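Local atomic coordinates of Lin1840 protein (Listeria innocua serovar 6a, PDB entry 4ZOC), a protein that probably hydrolyses terminal, non-reducing beta-D-glucosyl residues with release of beta-D-glucose, as a family 3 glycoside hydrolase involved in beta-1,2-glucan metabolism. Residues F135-D140 and A167-Y172. The protein carries 2 engineered substitutions. Residues are numbered along the deposited sequence; the frame is centred on the assembly and turned at random.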
ATOM      1  N   PHE A 135     -14.948 -24.755   3.190  1.00  8.71           N
ATOM      2  CA  PHE A 135     -14.611 -23.404   2.753  1.00  8.10           C
ATOM      3  C   PHE A 135     -13.085 -23.259   2.609  1.00  7.88           C
ATOM      4  O   PHE A 135     -12.421 -22.522   3.391  1.00  7.08           O
ATOM      5  CB  PHE A 135     -15.172 -22.415   3.696  1.00  7.49           C
ATOM      6  CG  PHE A 135     -16.725 -22.448   3.842  1.00  7.53           C
ATOM      7  CD1 PHE A 135     -17.583 -22.470   2.656  1.00  6.61           C
ATOM      8  CD2 PHE A 135     -17.316 -22.429   5.116  1.00  6.99           C
ATOM      9  CE1 PHE A 135     -18.914 -22.483   2.799  1.00  7.16           C
ATOM     10  CE2 PHE A 135     -18.689 -22.347   5.237  1.00  7.82           C
ATOM     11  CZ  PHE A 135     -19.467 -22.364   4.069  1.00  7.87           C
ATOM     12  N   SER A 136     -12.547 -24.026   1.682  1.00  7.27           N
ATOM     13  CA  SER A 136     -11.133 -24.107   1.393  1.00  7.64           C
ATOM     14  C   SER A 136     -10.979 -24.649  -0.024  1.00  7.41           C
ATOM     15  O   SER A 136     -11.841 -25.391  -0.502  1.00  6.85           O
ATOM     16  CB  SER A 136     -10.428 -25.042   2.414  1.00  8.47           C
ATOM     17  OG  SER A 136      -9.087 -25.348   2.090  1.00 10.62           O
ATOM     18  N   PRO A 137      -9.934 -24.253  -0.756  1.00  6.85           N
ATOM     19  CA  PRO A 137      -8.746 -23.457  -0.410  1.00  7.43           C
ATOM     20  C   PRO A 137      -8.979 -21.927  -0.366  1.00  7.64           C
ATOM     21  O   PRO A 137      -9.803 -21.363  -1.087  1.00  5.59           O
ATOM     22  CB  PRO A 137      -7.783 -23.806  -1.512  1.00  8.53           C
ATOM     23  CG  PRO A 137      -8.657 -24.031  -2.694  1.00  8.71           C
ATOM     24  CD  PRO A 137      -9.862 -24.753  -2.130  1.00  7.35           C
ATOM     25  N   MET A 138      -8.204 -21.246   0.507  1.00  9.51           N
ATOM     26  CA  MET A 138      -8.103 -19.798   0.482  1.00  8.24           C
ATOM     27  C   MET A 138      -6.932 -19.420  -0.439  1.00  7.22           C
ATOM     28  O   MET A 138      -5.747 -19.785  -0.187  1.00  7.49           O
ATOM     29  CB  MET A 138      -7.908 -19.315   1.919  1.00  7.45           C
ATOM     30  CG  MET A 138      -7.918 -17.830   2.092  1.00  8.60           C
ATOM     31  SD  MET A 138      -6.293 -17.081   1.771  1.00  7.21           S
ATOM     32  CE  MET A 138      -6.548 -15.562   2.712  1.00  8.81           C
ATOM     33  N   LEU A 139      -7.244 -18.660  -1.464  1.00  6.68           N
ATOM     34  CA  LEU A 139      -6.313 -18.386  -2.584  1.00  7.84           C
ATOM     35  C   LEU A 139      -6.007 -16.913  -2.783  1.00  7.99           C
ATOM     36  O   LEU A 139      -5.615 -16.475  -3.865  1.00  8.96           O
ATOM     37  CB  LEU A 139      -6.833 -19.024  -3.860  1.00  8.81           C
ATOM     38  CG  LEU A 139      -6.931 -20.557  -3.767  1.00  9.62           C
ATOM     39  CD1 LEU A 139      -7.598 -21.111  -5.021  1.00 10.47           C
ATOM     40  CD2 LEU A 139      -5.535 -21.188  -3.633  1.00 10.38           C
ATOM     41  N   ASP A 140      -6.150 -16.131  -1.705  1.00  7.72           N
ATOM     42  CA  ASP A 140      -5.895 -14.688  -1.777  1.00  6.47           C
ATOM     43  C   ASP A 140      -4.382 -14.505  -1.723  1.00  7.08           C
ATOM     44  O   ASP A 140      -3.675 -14.935  -0.750  1.00  8.81           O
ATOM     45  CB  ASP A 140      -6.578 -13.968  -0.590  1.00  7.15           C
ATOM     46  CG  ASP A 140      -8.063 -14.305  -0.495  1.00  7.10           C
ATOM     47  OD1 ASP A 140      -8.723 -14.551  -1.531  1.00  6.46           O
ATOM     48  OD2 ASP A 140      -8.579 -14.378   0.618  1.00  7.22           O
ATOM     49  N   ALA A 167      -3.696 -28.689  -5.883  1.00  9.80           N
ATOM     50  CA  ALA A 167      -3.490 -29.848  -5.047  1.00  9.31           C
ATOM     51  C   ALA A 167      -4.523 -30.000  -3.932  1.00 10.28           C
ATOM     52  O   ALA A 167      -4.971 -31.130  -3.684  1.00 10.12           O
ATOM     53  CB  ALA A 167      -2.068 -29.852  -4.517  1.00  8.38           C
ATOM     54  N   MET A 168      -4.944 -28.883  -3.301  1.00  8.55           N
ATOM     55  CA  MET A 168      -5.963 -28.966  -2.231  1.00 10.66           C
ATOM     56  C   MET A 168      -7.309 -29.401  -2.779  1.00 10.83           C
ATOM     57  O   MET A 168      -7.970 -30.310  -2.224  1.00  9.03           O
ATOM     58  CB  MET A 168      -6.138 -27.644  -1.543  1.00 10.62           C
ATOM     59  CG  MET A 168      -5.136 -27.272  -0.512  1.00 12.93           C
ATOM     60  SD  MET A 168      -5.795 -26.069   0.725  1.00 17.67           S
ATOM     61  CE  MET A 168      -4.158 -25.496   1.132  1.00 19.42           C
ATOM     62  N   VAL A 169      -7.690 -28.805  -3.913  1.00 10.92           N
ATOM     63  CA  VAL A 169      -8.979 -29.165  -4.550  1.00 12.36           C
ATOM     64  C   VAL A 169      -8.995 -30.672  -4.882  1.00 12.84           C
ATOM     65  O   VAL A 169      -9.963 -31.375  -4.598  1.00 10.64           O
ATOM     66  CB  VAL A 169      -9.226 -28.315  -5.797  1.00 11.84           C
ATOM     67  CG1 VAL A 169     -10.436 -28.865  -6.594  1.00 12.90           C
ATOM     68  CG2 VAL A 169      -9.462 -26.870  -5.421  1.00 11.52           C
ATOM     69  N   ASP A 170      -7.901 -31.165  -5.477  1.00 12.06           N
ATOM     70  CA  ASP A 170      -7.772 -32.576  -5.821  1.00 12.57           C
ATOM     71  C   ASP A 170      -7.871 -33.459  -4.542  1.00 11.48           C
ATOM     72  O   ASP A 170      -8.563 -34.463  -4.508  1.00 10.31           O
ATOM     73  CB  ASP A 170      -6.451 -32.776  -6.520  1.00 15.79           C
ATOM     74  CG  ASP A 170      -6.262 -34.190  -7.023  1.00 25.61           C
ATOM     75  OD1 ASP A 170      -7.257 -34.882  -7.385  1.00 32.63           O
ATOM     76  OD2 ASP A 170      -5.080 -34.616  -7.078  1.00 31.24           O
ATOM     77  N   GLY A 171      -7.179 -33.052  -3.489  1.00 10.42           N
ATOM     78  CA  GLY A 171      -7.225 -33.769  -2.211  1.00  9.97           C
ATOM     79  C   GLY A 171      -8.614 -33.841  -1.602  1.00  9.41           C
ATOM     80  O   GLY A 171      -9.085 -34.922  -1.114  1.00  9.55           O
ATOM     81  N   TYR A 172      -9.323 -32.720  -1.624  1.00  9.07           N
ATOM     82  CA  TYR A 172     -10.696 -32.691  -1.006  1.00  9.33           C
ATOM     83  C   TYR A 172     -11.683 -33.481  -1.847  1.00 10.10           C
ATOM     84  O   TYR A 172     -12.441 -34.261  -1.314  1.00 12.30           O
ATOM     85  CB  TYR A 172     -11.236 -31.264  -0.860  1.00  8.36           C
ATOM     86  CG  TYR A 172     -10.512 -30.352   0.140  1.00  8.08           C
ATOM     87  CD1 TYR A 172     -10.325 -30.734   1.451  1.00  6.73           C
ATOM     88  CD2 TYR A 172     -10.159 -29.033  -0.199  1.00  8.03           C
ATOM     89  CE1 TYR A 172      -9.743 -29.890   2.367  1.00  7.48           C
ATOM     90  CE2 TYR A 172      -9.526 -28.213   0.739  1.00  8.20           C
ATOM     91  CZ  TYR A 172      -9.335 -28.638   2.016  1.00  6.69           C
ATOM     92  OH  TYR A 172      -8.728 -27.808   2.943  1.00  6.67           O
TER
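One polar bond joins the two segments: Ser136 OG and Tyr172 OH lie 2.6 Å apart, a hydrogen bond in which either hydroxyl could be the donor. Ser136 holds OG anti to its backbone N (chi1 171°), which extends the hydroxyl toward helix 158-173. There it meets the phenol at the ring edge, near the ring plane, and it also lies 3.2 Å from Tyr172 CE2. The tyrosine points its CB toward the loop, with CG anti to the carbonyl carbon (chi1 -67°). Pro137 N lies near the ring plane at the same edge, 4.3 Å from Tyr172 CE2, so the ring turns its edge rather than its face to the Ser136-Pro137 peptide. Ser136 and Tyr172 are both buried, and each hydroxyl has the other as a hydrogen-bond partner.

In the TIM barrel of the N-terminal domain, residues 135-140 follow strand 133-134, and helix 158-173 is the next helix along the chain, packed against the outside of the barrel.

Apolar contact centres on Pro137; the Ser136-Pro137 peptide bond is cis. Pro137 CB touches Met168 SD at 3.8 Å; the methionine chain runs extended beyond CG, and its sulfur also lies 3.6 Å from Ser136 OG. Pro137 CG and CD meet Val169 CG2, the nearer, CD, at 3.9 Å, the two side chains crossing obliquely. Met168 also packs on Val115 and Met118 of helix 112-128, whereas Val169 reaches Ala226 of helix 221-228.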